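Local structure of carboxylesterase (Alcaligenes sp., 2WKW) at residues A143-G148 with N296-M301; S228-E233 with P260-R265; V250-H255 with P264-C269; C71-M76 with Q170-D175. The protein is an esterase with an alpha/beta-hydrolase fold that probably hydrolyses carboxylic ester bonds. All coordinates share one frame; numbering follows the deposited sequence.

Interaction 1: A143-G148 with N296-M301. With W22 ([(2S)-4-methyl-3-oxo-2,3,4,5-tetrahydro-1H-1,4-benzodiazepin-2-yl]acetic acid), chain C.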
# COMPACT_ATOMS: atom_id res chain seq x y z
N ALA A 143 5.65 8.88 -22.87
CA ALA A 143 5.18 8.49 -24.21
C ALA A 143 4.15 7.37 -24.15
O ALA A 143 3.17 7.37 -24.90
CB ALA A 143 6.38 8.06 -25.09
N ILE A 144 4.37 6.41 -23.26
CA ILE A 144 3.40 5.32 -23.07
C ILE A 144 2.07 5.86 -22.55
O ILE A 144 0.99 5.36 -22.93
CB ILE A 144 3.98 4.20 -22.16
CG1 ILE A 144 5.16 3.51 -22.89
CG2 ILE A 144 2.92 3.20 -21.80
CD1 ILE A 144 6.12 2.74 -21.97
N PHE A 145 2.13 6.88 -21.70
CA PHE A 145 0.92 7.50 -21.14
C PHE A 145 0.25 8.42 -22.16
O PHE A 145 -0.89 8.85 -21.96
CB PHE A 145 1.23 8.31 -19.87
CG PHE A 145 1.56 7.48 -18.64
CD1 PHE A 145 0.98 6.23 -18.42
CD2 PHE A 145 2.41 7.99 -17.66
CE1 PHE A 145 1.26 5.51 -17.24
CE2 PHE A 145 2.70 7.27 -16.48
CZ PHE A 145 2.12 6.04 -16.28
N ARG A 146 0.98 8.74 -23.24
CA ARG A 146 0.53 9.66 -24.30
C ARG A 146 0.28 11.08 -23.79
O ARG A 146 -0.68 11.74 -24.21
CB ARG A 146 -0.69 9.11 -25.07
CG ARG A 146 -0.55 7.65 -25.54
CD ARG A 146 -1.65 7.25 -26.58
NE ARG A 146 -3.00 7.58 -26.10
CZ ARG A 146 -3.65 6.91 -25.14
NH1 ARG A 146 -3.11 5.84 -24.56
NH2 ARG A 146 -4.86 7.32 -24.76
N PHE A 147 1.13 11.56 -22.89
CA PHE A 147 1.07 12.96 -22.49
C PHE A 147 1.49 13.87 -23.66
O PHE A 147 1.12 15.05 -23.71
CB PHE A 147 1.97 13.24 -21.29
CG PHE A 147 1.57 12.51 -20.03
CD1 PHE A 147 0.28 11.99 -19.87
CD2 PHE A 147 2.49 12.37 -18.98
CE1 PHE A 147 -0.08 11.31 -18.69
CE2 PHE A 147 2.13 11.71 -17.80
CZ PHE A 147 0.84 11.18 -17.65
N GLY A 148 2.30 13.31 -24.56
CA GLY A 148 2.89 14.02 -25.70
C GLY A 148 3.75 13.03 -26.48
O GLY A 148 3.91 11.87 -26.05
N ASN A 296 -7.82 13.01 -23.46
CA ASN A 296 -7.53 12.05 -22.38
C ASN A 296 -6.29 11.21 -22.62
O ASN A 296 -6.09 10.68 -23.73
CB ASN A 296 -8.71 11.13 -22.09
CG ASN A 296 -9.78 11.83 -21.29
OD1 ASN A 296 -10.79 12.25 -21.85
ND2 ASN A 296 -9.55 12.00 -19.98
N SER A 297 -5.50 11.07 -21.56
CA SER A 297 -4.27 10.29 -21.59
C SER A 297 -4.58 8.85 -21.16
O SER A 297 -5.75 8.52 -20.91
CB SER A 297 -3.27 10.91 -20.59
OG SER A 297 -3.70 10.69 -19.26
N HIS A 298 -3.54 8.03 -21.05
CA HIS A 298 -3.65 6.64 -20.57
C HIS A 298 -4.08 6.61 -19.09
O HIS A 298 -4.72 5.65 -18.63
CB HIS A 298 -2.29 5.92 -20.75
CG HIS A 298 -2.31 4.47 -20.39
ND1 HIS A 298 -3.22 3.58 -20.93
CD2 HIS A 298 -1.54 3.75 -19.54
CE1 HIS A 298 -3.01 2.38 -20.43
NE2 HIS A 298 -2.00 2.45 -19.58
N MET A 299 -3.74 7.68 -18.38
CA MET A 299 -4.08 7.82 -16.97
C MET A 299 -5.37 8.63 -16.83
O MET A 299 -5.42 9.59 -16.06
CB MET A 299 -2.95 8.52 -16.21
CG MET A 299 -1.64 7.74 -16.22
SD MET A 299 -1.80 6.10 -15.45
CE MET A 299 -2.04 6.53 -13.72
N MET A 300 -6.41 8.21 -17.55
CA MET A 300 -7.64 9.01 -17.68
C MET A 300 -8.39 9.16 -16.34
O MET A 300 -9.12 10.15 -16.15
CB MET A 300 -8.57 8.43 -18.77
CG MET A 300 -9.13 7.05 -18.46
SD MET A 300 -10.17 6.43 -19.80
CE MET A 300 -8.93 6.20 -21.08
N MET A 301 -8.19 8.21 -15.42
CA MET A 301 -8.75 8.30 -14.07
C MET A 301 -8.13 9.42 -13.24
O MET A 301 -8.66 9.77 -12.17
CB MET A 301 -8.67 6.95 -13.33
CG MET A 301 -7.25 6.49 -12.86
SD MET A 301 -6.00 6.22 -14.15
CE MET A 301 -6.62 4.69 -14.87
O1 W22 C . 0.27 -1.13 -17.37
C9 W22 C . 0.80 -0.26 -18.07
C10 W22 C . 1.45 -0.57 -19.41
C11 W22 C . 1.04 -1.94 -19.98
C12 W22 C . 1.32 -1.96 -21.48
O3 W22 C . 1.27 -0.90 -22.14
O2 W22 C . 1.61 -3.05 -22.00
N1 W22 C . 0.83 1.03 -17.70
C8 W22 C . 0.23 1.51 -16.45
C7 W22 C . 1.44 2.07 -18.52
C4 W22 C . 2.94 1.88 -18.60
C5 W22 C . 3.57 0.69 -19.02
N2 W22 C . 2.90 -0.45 -19.38
C3 W22 C . 3.70 2.99 -18.23
C2 W22 C . 5.07 2.92 -18.27
C1 W22 C . 5.72 1.75 -18.67
C6 W22 C . 4.97 0.64 -19.04
O HOH W 1 -3.60 11.73 -24.95
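Ile144 meets the 296-301 loop through its carbonyl, whose O lies 4.0 Å from CB of His298 and accepts a hydrogen bond from NE1 of Trp262. Its side chain turns to the bound benzodiazepine instead: CG2 rests 3.5 Å from C4 of W22, while CD1 reaches the benzo ring at C1. Phe145 follows with the backbone bond that fixes the two segments, His298 N to Phe145 O at 2.9 Å and nearly straight (173°). The edge of the Phe145 ring, at CD1, approaches CD2 of His298 to 3.7 Å with that atom close to the ring plane. Over one face lies Met299, whose CG makes a CH-pi contact 3.8 Å from the ring centroid; the bend at chi2 (-60°) sets SD obliquely over the same ring in a Met-aromatic contact. With CG anti to the backbone N (chi1 -176°), the His298 imidazole passes the Phe145 edge, so that ND1 bonds Glu230 and NE2 bonds Ser206, an arrangement consistent with the catalytic triad of an alpha/beta hydrolase. Arg146 closes helix 138-144 with positive phi in a Schellman motif. Its guanidinium passes beside CB of His298, the two side chains crossing at about a right angle, and forms a salt bridge with Glu230, so it probably acts as a second-shell residue. A water lies 3.0 Å from both Arg146 O and Asn296 O. Phe147 takes CB of Phe145 over one ring face, and its edge at CE1 comes to 3.7 Å from OG of Ser297, a hydroxyl also bonded to Asp303.

Interaction 2: S228-E233 with P260-R265. With W22 ([(2S)-4-methyl-3-oxo-2,3,4,5-tetrahydro-1H-1,4-benzodiazepin-2-yl]acetic acid), chain C.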
# COMPACT_ATOMS: atom_id res chain seq x y z
N SER A 228 -12.84 -2.45 -18.80
CA SER A 228 -11.41 -2.57 -19.06
C SER A 228 -10.90 -1.27 -19.68
O SER A 228 -11.28 -0.93 -20.80
CB SER A 228 -11.16 -3.76 -20.01
OG SER A 228 -9.78 -4.09 -20.07
N VAL A 229 -10.07 -0.54 -18.94
CA VAL A 229 -9.56 0.75 -19.41
C VAL A 229 -8.22 0.62 -20.13
O VAL A 229 -7.22 0.22 -19.54
CB VAL A 229 -9.41 1.76 -18.24
CG1 VAL A 229 -8.87 3.11 -18.75
CG2 VAL A 229 -10.74 1.93 -17.48
N GLU A 230 -8.19 0.97 -21.41
CA GLU A 230 -6.97 0.85 -22.24
C GLU A 230 -6.12 -0.41 -21.99
O GLU A 230 -4.93 -0.31 -21.65
CB GLU A 230 -6.14 2.14 -22.16
CG GLU A 230 -6.88 3.33 -22.77
CD GLU A 230 -6.01 4.51 -23.13
OE1 GLU A 230 -4.80 4.52 -22.82
OE2 GLU A 230 -6.55 5.46 -23.73
N PRO A 231 -6.72 -1.60 -22.17
CA PRO A 231 -6.00 -2.83 -21.85
C PRO A 231 -4.78 -3.01 -22.73
O PRO A 231 -4.77 -2.57 -23.90
CB PRO A 231 -7.03 -3.94 -22.15
CG PRO A 231 -7.97 -3.34 -23.17
CD PRO A 231 -8.01 -1.85 -22.85
N GLY A 232 -3.74 -3.63 -22.17
CA GLY A 232 -2.59 -4.08 -22.95
C GLY A 232 -3.02 -5.10 -24.01
O GLY A 232 -2.45 -5.14 -25.08
N GLU A 233 -4.02 -5.92 -23.69
CA GLU A 233 -4.63 -6.80 -24.69
C GLU A 233 -6.09 -7.06 -24.38
O GLU A 233 -6.50 -7.10 -23.21
CB GLU A 233 -3.87 -8.13 -24.84
CG GLU A 233 -3.87 -9.03 -23.63
CD GLU A 233 -2.84 -10.16 -23.72
OE1 GLU A 233 -2.73 -10.80 -24.80
OE2 GLU A 233 -2.16 -10.41 -22.69
N PRO A 260 2.35 3.81 -32.15
CA PRO A 260 2.36 2.42 -32.64
C PRO A 260 2.06 1.40 -31.55
O PRO A 260 1.52 0.33 -31.83
CB PRO A 260 3.78 2.24 -33.17
CG PRO A 260 4.17 3.62 -33.59
CD PRO A 260 3.58 4.52 -32.53
N ARG A 261 2.39 1.73 -30.30
CA ARG A 261 2.01 0.89 -29.16
C ARG A 261 0.49 0.76 -29.05
O ARG A 261 -0.03 -0.32 -28.77
CB ARG A 261 2.56 1.49 -27.85
CG ARG A 261 2.18 0.71 -26.60
CD ARG A 261 2.87 1.30 -25.38
NE ARG A 261 2.96 0.31 -24.32
CZ ARG A 261 4.08 -0.31 -23.99
NH1 ARG A 261 5.22 -0.03 -24.61
NH2 ARG A 261 4.07 -1.21 -23.02
N TRP A 262 -0.21 1.88 -29.28
CA TRP A 262 -1.62 1.99 -28.93
C TRP A 262 -2.60 1.73 -30.06
O TRP A 262 -3.65 1.10 -29.85
CB TRP A 262 -1.89 3.34 -28.24
CG TRP A 262 -1.35 3.32 -26.84
CD1 TRP A 262 -0.29 4.03 -26.35
CD2 TRP A 262 -1.82 2.50 -25.76
NE1 TRP A 262 -0.08 3.70 -25.02
CE2 TRP A 262 -1.01 2.77 -24.64
CE3 TRP A 262 -2.86 1.54 -25.64
CZ2 TRP A 262 -1.19 2.13 -23.40
CZ3 TRP A 262 -3.04 0.91 -24.42
CH2 TRP A 262 -2.21 1.21 -23.31
N ALA A 263 -2.26 2.22 -31.26
CA ALA A 263 -3.13 2.07 -32.43
C ALA A 263 -3.62 0.61 -32.66
O ALA A 263 -4.82 0.38 -32.79
CB ALA A 263 -2.47 2.69 -33.71
N PRO A 264 -2.70 -0.38 -32.65
CA PRO A 264 -3.17 -1.78 -32.85
C PRO A 264 -4.04 -2.34 -31.73
O PRO A 264 -4.83 -3.26 -31.97
CB PRO A 264 -1.87 -2.60 -32.96
CG PRO A 264 -0.75 -1.64 -32.96
CD PRO A 264 -1.23 -0.30 -32.53
N ARG A 265 -3.91 -1.81 -30.52
CA ARG A 265 -4.69 -2.31 -29.39
C ARG A 265 -6.14 -1.86 -29.48
O ARG A 265 -7.07 -2.64 -29.19
CB ARG A 265 -4.06 -1.89 -28.04
CG ARG A 265 -2.72 -2.61 -27.74
CD ARG A 265 -2.03 -1.96 -26.54
NE ARG A 265 -0.85 -2.70 -26.10
CZ ARG A 265 -0.06 -2.33 -25.09
NH1 ARG A 265 -0.29 -1.20 -24.41
NH2 ARG A 265 0.99 -3.07 -24.77
O1 W22 C . 0.27 -1.13 -17.37
C9 W22 C . 0.80 -0.26 -18.07
C10 W22 C . 1.45 -0.57 -19.41
C11 W22 C . 1.04 -1.94 -19.98
C12 W22 C . 1.32 -1.96 -21.48
O3 W22 C . 1.27 -0.90 -22.14
O2 W22 C . 1.61 -3.05 -22.00
N1 W22 C . 0.83 1.03 -17.70
C8 W22 C . 0.23 1.51 -16.45
C7 W22 C . 1.44 2.07 -18.52
C4 W22 C . 2.94 1.88 -18.60
C5 W22 C . 3.57 0.69 -19.02
N2 W22 C . 2.90 -0.45 -19.38
C3 W22 C . 3.70 2.99 -18.23
C2 W22 C . 5.07 2.92 -18.27
C1 W22 C . 5.72 1.75 -18.67
C6 W22 C . 4.97 0.64 -19.04
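Arg265 runs alongside Gly232 before its tip reaches the ligand. CB points toward the 228-233 segment, and the chain stays extended from CG to NE. CG and CD pass the carbonyl of Gly232, CD at 3.5 Å from Gly232 O. NE comes to 3.1 Å from Gly232 O, but the angle is too poor for a hydrogen bond. At CZ the flat group is sandwiched: CA of Gly232 sits 3.7 Å above its centre, and CG of Arg261 covers the opposite face nearer the rim. Arg265 NH1 lies over one face of the Trp262 indole and donates to W22 O3 at 2.8 Å (165°). Arg265 NH2 gives a more bent bond to W22 O2, also 2.8 Å (136°). O3 takes a second bond from Arg261 NE at 3.0 Å and a weak one from Arg261 NH2. Trp262 CH2 is 3.5 Å from Glu230 O, and over the other indole face lies Glu230 OE1, hydrogen-bonded to His298 ND1. The indole thus separates the arginine pocket, which grips the carboxylate, from Glu230, the probable acid of a Ser-His-Glu triad after strand 223-229 in an alpha/beta-hydrolase active site.

Interaction 3: V250-H255 with P264-C269. With W22 ([(2S)-4-methyl-3-oxo-2,3,4,5-tetrahydro-1H-1,4-benzodiazepin-2-yl]acetic acid), chain C.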
# COMPACT_ATOMS: atom_id res chain seq x y z
N VAL A 250 -15.02 -1.51 -22.82
CA VAL A 250 -13.59 -1.28 -23.02
C VAL A 250 -13.46 0.18 -23.39
O VAL A 250 -14.16 0.65 -24.29
CB VAL A 250 -13.02 -2.19 -24.15
CG1 VAL A 250 -11.57 -1.80 -24.50
CG2 VAL A 250 -13.08 -3.66 -23.73
N VAL A 251 -12.61 0.92 -22.69
CA VAL A 251 -12.55 2.38 -22.81
C VAL A 251 -11.20 2.84 -23.33
O VAL A 251 -10.16 2.44 -22.79
CB VAL A 251 -12.82 3.09 -21.43
CG1 VAL A 251 -12.91 4.62 -21.58
CG2 VAL A 251 -14.09 2.56 -20.76
N PHE A 252 -11.21 3.68 -24.36
CA PHE A 252 -9.98 4.26 -24.89
C PHE A 252 -10.08 5.76 -24.90
O PHE A 252 -11.16 6.32 -25.13
CB PHE A 252 -9.66 3.73 -26.30
CG PHE A 252 -8.92 2.42 -26.31
CD1 PHE A 252 -9.61 1.21 -26.22
CD2 PHE A 252 -7.54 2.40 -26.40
CE1 PHE A 252 -8.93 -0.00 -26.22
CE2 PHE A 252 -6.84 1.19 -26.40
CZ PHE A 252 -7.54 -0.02 -26.33
N GLY A 253 -8.94 6.40 -24.66
CA GLY A 253 -8.86 7.86 -24.65
C GLY A 253 -8.43 8.41 -26.00
O GLY A 253 -8.78 7.87 -27.04
N ASP A 254 -7.63 9.47 -25.98
CA ASP A 254 -7.33 10.22 -27.19
C ASP A 254 -5.86 10.09 -27.62
O ASP A 254 -5.04 9.46 -26.92
CB ASP A 254 -7.71 11.69 -26.95
CG ASP A 254 -8.10 12.44 -28.23
OD1 ASP A 254 -8.00 11.89 -29.34
OD2 ASP A 254 -8.50 13.61 -28.09
N HIS A 255 -5.54 10.68 -28.77
CA HIS A 255 -4.20 10.63 -29.36
C HIS A 255 -3.69 9.20 -29.57
O HIS A 255 -2.51 8.94 -29.36
CB HIS A 255 -3.20 11.41 -28.51
CG HIS A 255 -3.45 12.89 -28.49
ND1 HIS A 255 -3.11 13.71 -29.54
CD2 HIS A 255 -4.00 13.69 -27.54
CE1 HIS A 255 -3.43 14.96 -29.24
NE2 HIS A 255 -3.97 14.97 -28.03
N PRO A 264 -2.70 -0.38 -32.65
CA PRO A 264 -3.17 -1.78 -32.85
C PRO A 264 -4.04 -2.34 -31.73
O PRO A 264 -4.83 -3.26 -31.97
CB PRO A 264 -1.87 -2.60 -32.96
CG PRO A 264 -0.75 -1.64 -32.96
CD PRO A 264 -1.23 -0.30 -32.53
N ARG A 265 -3.91 -1.81 -30.52
CA ARG A 265 -4.69 -2.31 -29.39
C ARG A 265 -6.14 -1.86 -29.48
O ARG A 265 -7.07 -2.64 -29.19
CB ARG A 265 -4.06 -1.89 -28.04
CG ARG A 265 -2.72 -2.61 -27.74
CD ARG A 265 -2.03 -1.96 -26.54
NE ARG A 265 -0.85 -2.70 -26.10
CZ ARG A 265 -0.06 -2.33 -25.09
NH1 ARG A 265 -0.29 -1.20 -24.41
NH2 ARG A 265 0.99 -3.07 -24.77
N LEU A 266 -6.35 -0.62 -29.91
CA LEU A 266 -7.70 -0.14 -30.20
C LEU A 266 -8.37 -1.01 -31.28
O LEU A 266 -9.51 -1.46 -31.13
CB LEU A 266 -7.65 1.33 -30.63
CG LEU A 266 -8.96 1.99 -31.06
CD1 LEU A 266 -10.00 2.00 -29.91
CD2 LEU A 266 -8.65 3.43 -31.52
N LYS A 267 -7.64 -1.25 -32.36
CA LYS A 267 -8.16 -2.02 -33.49
C LYS A 267 -8.50 -3.44 -33.05
O LYS A 267 -9.60 -3.93 -33.34
CB LYS A 267 -7.15 -2.03 -34.64
CG LYS A 267 -7.62 -2.76 -35.88
CD LYS A 267 -6.52 -2.79 -36.92
CE LYS A 267 -6.97 -3.54 -38.17
NZ LYS A 267 -5.90 -3.50 -39.21
N ALA A 268 -7.58 -4.06 -32.32
CA ALA A 268 -7.79 -5.41 -31.78
C ALA A 268 -8.95 -5.48 -30.79
O ALA A 268 -9.70 -6.46 -30.76
CB ALA A 268 -6.49 -5.96 -31.16
N CYS A 269 -9.11 -4.44 -29.97
CA CYS A 269 -10.24 -4.39 -29.05
C CYS A 269 -11.59 -4.19 -29.77
O CYS A 269 -12.61 -4.75 -29.35
CB CYS A 269 -9.99 -3.35 -27.95
SG CYS A 269 -8.74 -3.90 -26.72
O1 W22 C . 0.27 -1.13 -17.37
C9 W22 C . 0.80 -0.26 -18.07
C10 W22 C . 1.45 -0.57 -19.41
C11 W22 C . 1.04 -1.94 -19.98
C12 W22 C . 1.32 -1.96 -21.48
O3 W22 C . 1.27 -0.90 -22.14
O2 W22 C . 1.61 -3.05 -22.00
N1 W22 C . 0.83 1.03 -17.70
C8 W22 C . 0.23 1.51 -16.45
C7 W22 C . 1.44 2.07 -18.52
C4 W22 C . 2.94 1.88 -18.60
C5 W22 C . 3.57 0.69 -19.02
N2 W22 C . 2.90 -0.45 -19.38
C3 W22 C . 3.70 2.99 -18.23
C2 W22 C . 5.07 2.92 -18.27
C1 W22 C . 5.72 1.75 -18.67
C6 W22 C . 4.97 0.64 -19.04
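Phe252 fills the hollow between Leu266 and Cys269, one helical turn apart on the face of helix 264-269 that looks onto the strand. CD1 of Leu266 presses on one face of the ring, 4.1 Å from its centroid and offset toward the rim, in a CH-pi contact. The leucine reaches this place because its CG stands anti to the backbone N (chi1 176°), which carries the branch past the phenyl group in the opposite sense. At the ring edge SG of Cys269 lies close to the plane, 5.1 Å from the centroid, a sulfur-aromatic contact; CB of the same cysteine is 3.9 Å from CE1 of Phe252. The far end of the ring, CZ, dips to the helix backbone and stops 3.9 Å from Arg265 O. Strand 250-252 and helix 264-269 run 10.2 Å apart at closest approach with a signed crossing angle of -150°, the near-antiparallel pairing of a beta-alpha-beta crossover that continues into strand 283-287. Both Leu266 and Cys269 also pack against Leu285 of that next strand. Loss of the phenyl ring, as with an alanine here, would probably take away the surface on which the Leu266 methyl and the Cys269 sulfur rest, and strand and helix would face each other across a gap. Two residues back, on the same side of the strand, Val250 offers a smaller bump: its CG1 approaches, at 4.1 Å, the same Cys269 CB that touches Phe252. The cysteine is further fixed by a disulfide with Cys234, which ties the helix to the loop after strand 223-229.

Interaction 4: C71-M76 with Q170-D175. With W22 ([(2S)-4-methyl-3-oxo-2,3,4,5-tetrahydro-1H-1,4-benzodiazepin-2-yl]acetic acid), chain C.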
# COMPACT_ATOMS: atom_id res chain seq x y z
N CYS A 71 0.45 -1.76 -14.54
CA CYS A 71 1.86 -1.93 -14.20
C CYS A 71 2.37 -0.74 -13.44
O CYS A 71 1.79 0.34 -13.50
CB CYS A 71 2.75 -2.12 -15.44
SG CYS A 71 3.46 -0.57 -16.06
N CYS A 72 3.50 -0.93 -12.75
CA CYS A 72 4.34 0.21 -12.37
C CYS A 72 3.66 1.15 -11.39
O CYS A 72 4.11 2.28 -11.20
CB CYS A 72 4.71 0.96 -13.64
SG CYS A 72 5.16 -0.20 -14.96
N LEU A 73 2.56 0.68 -10.79
CA LEU A 73 1.65 1.49 -9.96
C LEU A 73 0.99 0.60 -8.91
O LEU A 73 1.08 -0.64 -8.96
CB LEU A 73 0.53 2.13 -10.82
CG LEU A 73 0.92 3.12 -11.93
CD1 LEU A 73 -0.14 3.17 -13.08
CD2 LEU A 73 1.24 4.50 -11.36
N THR A 74 0.25 1.24 -7.99
CA THR A 74 -0.52 0.50 -6.98
C THR A 74 -1.98 1.01 -6.99
O THR A 74 -2.37 1.75 -7.90
CB THR A 74 0.11 0.64 -5.56
OG1 THR A 74 -0.04 2.00 -5.12
CG2 THR A 74 1.60 0.26 -5.53
N GLY A 75 -2.75 0.65 -5.96
CA GLY A 75 -4.13 1.13 -5.78
C GLY A 75 -4.19 2.64 -5.58
O GLY A 75 -5.25 3.26 -5.71
N MET A 76 -3.05 3.25 -5.24
CA MET A 76 -2.94 4.73 -5.24
C MET A 76 -3.44 5.32 -6.58
O MET A 76 -3.91 6.47 -6.64
CB MET A 76 -1.48 5.13 -4.98
CG MET A 76 -1.14 6.60 -5.24
SD MET A 76 -1.93 7.58 -3.95
CE MET A 76 -1.55 9.26 -4.53
N GLN A 170 6.15 10.08 -8.15
CA GLN A 170 6.21 9.57 -6.77
C GLN A 170 5.38 8.27 -6.58
O GLN A 170 5.75 7.45 -5.74
CB GLN A 170 5.74 10.60 -5.76
CG GLN A 170 6.73 11.82 -5.53
CD GLN A 170 6.08 12.87 -4.65
OE1 GLN A 170 4.95 13.27 -4.90
NE2 GLN A 170 6.79 13.32 -3.61
N GLN A 171 4.28 8.11 -7.32
CA GLN A 171 3.40 6.92 -7.11
C GLN A 171 3.78 5.71 -7.97
O GLN A 171 3.18 4.62 -7.83
CB GLN A 171 1.91 7.29 -7.25
CG GLN A 171 1.39 7.50 -8.70
CD GLN A 171 -0.13 7.66 -8.72
OE1 GLN A 171 -0.68 8.71 -8.32
NE2 GLN A 171 -0.82 6.60 -9.11
N MET A 172 4.78 5.87 -8.83
CA MET A 172 5.26 4.75 -9.64
C MET A 172 6.28 3.89 -8.89
O MET A 172 7.15 4.41 -8.19
CB MET A 172 5.81 5.25 -10.98
CG MET A 172 4.75 6.08 -11.75
SD MET A 172 5.11 6.34 -13.49
CE MET A 172 4.98 4.67 -14.12
N VAL A 173 6.14 2.57 -9.04
CA VAL A 173 6.89 1.60 -8.26
C VAL A 173 7.40 0.45 -9.16
O VAL A 173 6.90 0.25 -10.28
CB VAL A 173 6.01 0.98 -7.12
CG1 VAL A 173 5.46 2.08 -6.18
CG2 VAL A 173 4.86 0.13 -7.72
N PRO A 174 8.43 -0.27 -8.70
CA PRO A 174 8.92 -1.44 -9.41
C PRO A 174 7.85 -2.52 -9.58
O PRO A 174 6.94 -2.67 -8.74
CB PRO A 174 10.03 -1.95 -8.49
CG PRO A 174 10.57 -0.69 -7.90
CD PRO A 174 9.35 0.11 -7.60
N ASP A 175 7.95 -3.24 -10.69
CA ASP A 175 6.91 -4.19 -11.06
C ASP A 175 7.53 -5.59 -11.13
O ASP A 175 8.54 -5.80 -11.81
CB ASP A 175 6.32 -3.76 -12.42
CG ASP A 175 5.03 -4.49 -12.77
OD1 ASP A 175 4.94 -5.71 -12.50
OD2 ASP A 175 4.10 -3.84 -13.28
O1 W22 C . 0.27 -1.13 -17.37
C9 W22 C . 0.80 -0.26 -18.07
C10 W22 C . 1.45 -0.57 -19.41
C11 W22 C . 1.04 -1.94 -19.98
C12 W22 C . 1.32 -1.96 -21.48
O3 W22 C . 1.27 -0.90 -22.14
O2 W22 C . 1.61 -3.05 -22.00
N1 W22 C . 0.83 1.03 -17.70
C8 W22 C . 0.23 1.51 -16.45
C7 W22 C . 1.44 2.07 -18.52
C4 W22 C . 2.94 1.88 -18.60
C5 W22 C . 3.57 0.69 -19.02
N2 W22 C . 2.90 -0.45 -19.38
C3 W22 C . 3.70 2.99 -18.23
C2 W22 C . 5.07 2.92 -18.27
C1 W22 C . 5.72 1.75 -18.67
C6 W22 C . 4.97 0.64 -19.04
O HOH W 2 0.28 4.17 -8.00
O HOH W 3 2.18 3.68 -5.14
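The backbones of Cys72 and Val173 pass closely, their CA atoms 5.0 Å apart, and Val173 N donates to Cys72 O at 3.0 Å. Met172 CA and Cys72 CA add CA-H...O contacts, the first to Cys72 O and the second to Val173 O. Asp175 closes the other end: its OD2 accepts Cys72 N at 3.0 Å on the anti side of the carboxylate, and also meets Arg107 in a salt bridge and Gln207 in a hydrogen bond, while its OD1 takes Leu177 N. Cys71 and Cys72 are joined by a vicinal disulfide, SG to SG 2.0 Å, which stiffens the turn next to the ligand. Cys71 N donates to O1 of W22 at 2.9 Å (162°), and Gln207 N also bonds the ligand; two such backbone amides after strands 65-68 and 200-205 are consistent with the oxyanion hole of an alpha/beta hydrolase. Met172 brings CE to 3.8 Å from Cys72 CB, and its CG lies 3.9 Å from Leu73 CD2, the two side chains oblique to each other. Thr74 accepts Met76 N in an ST turn, and two waters link Gln171 O to it, one at Thr74 N and one at Thr74 OG1. Gln171 crosses Met76 at about a right angle, CB against Met76 CG at 3.7 Å, with CG turned toward Leu73 CD2. Cut back beyond CB, as by an alanine here, the chain is likely to leave Leu73 CD2 without that neighbour. Phe22 and Ser20 of the second subunit pack on Gln171 and Met76 respectively.

All four contacts touch the same W22 and so surround the probable active-site pocket. Along the chain interaction 4 crosses interaction 1, while interactions 2 and 3 both fall between the two segments of interaction 1 and end on helix 263-278. Interactions 2 and 3 lie closest, their centres 5 Å apart, and they share Arg265 and the neighbouring strands 223-229 and 248-252 of the sheet. Interaction 1, with its centre 12 Å from both, is tied to interaction 2 through Glu230. Interaction 4 meets only interaction 1, through Phe145 with Met172 and Met299 with Leu73; its centre is 22 Å from that of interaction 3. The ligand thus bridges the probable oxyanion side and the arginine side.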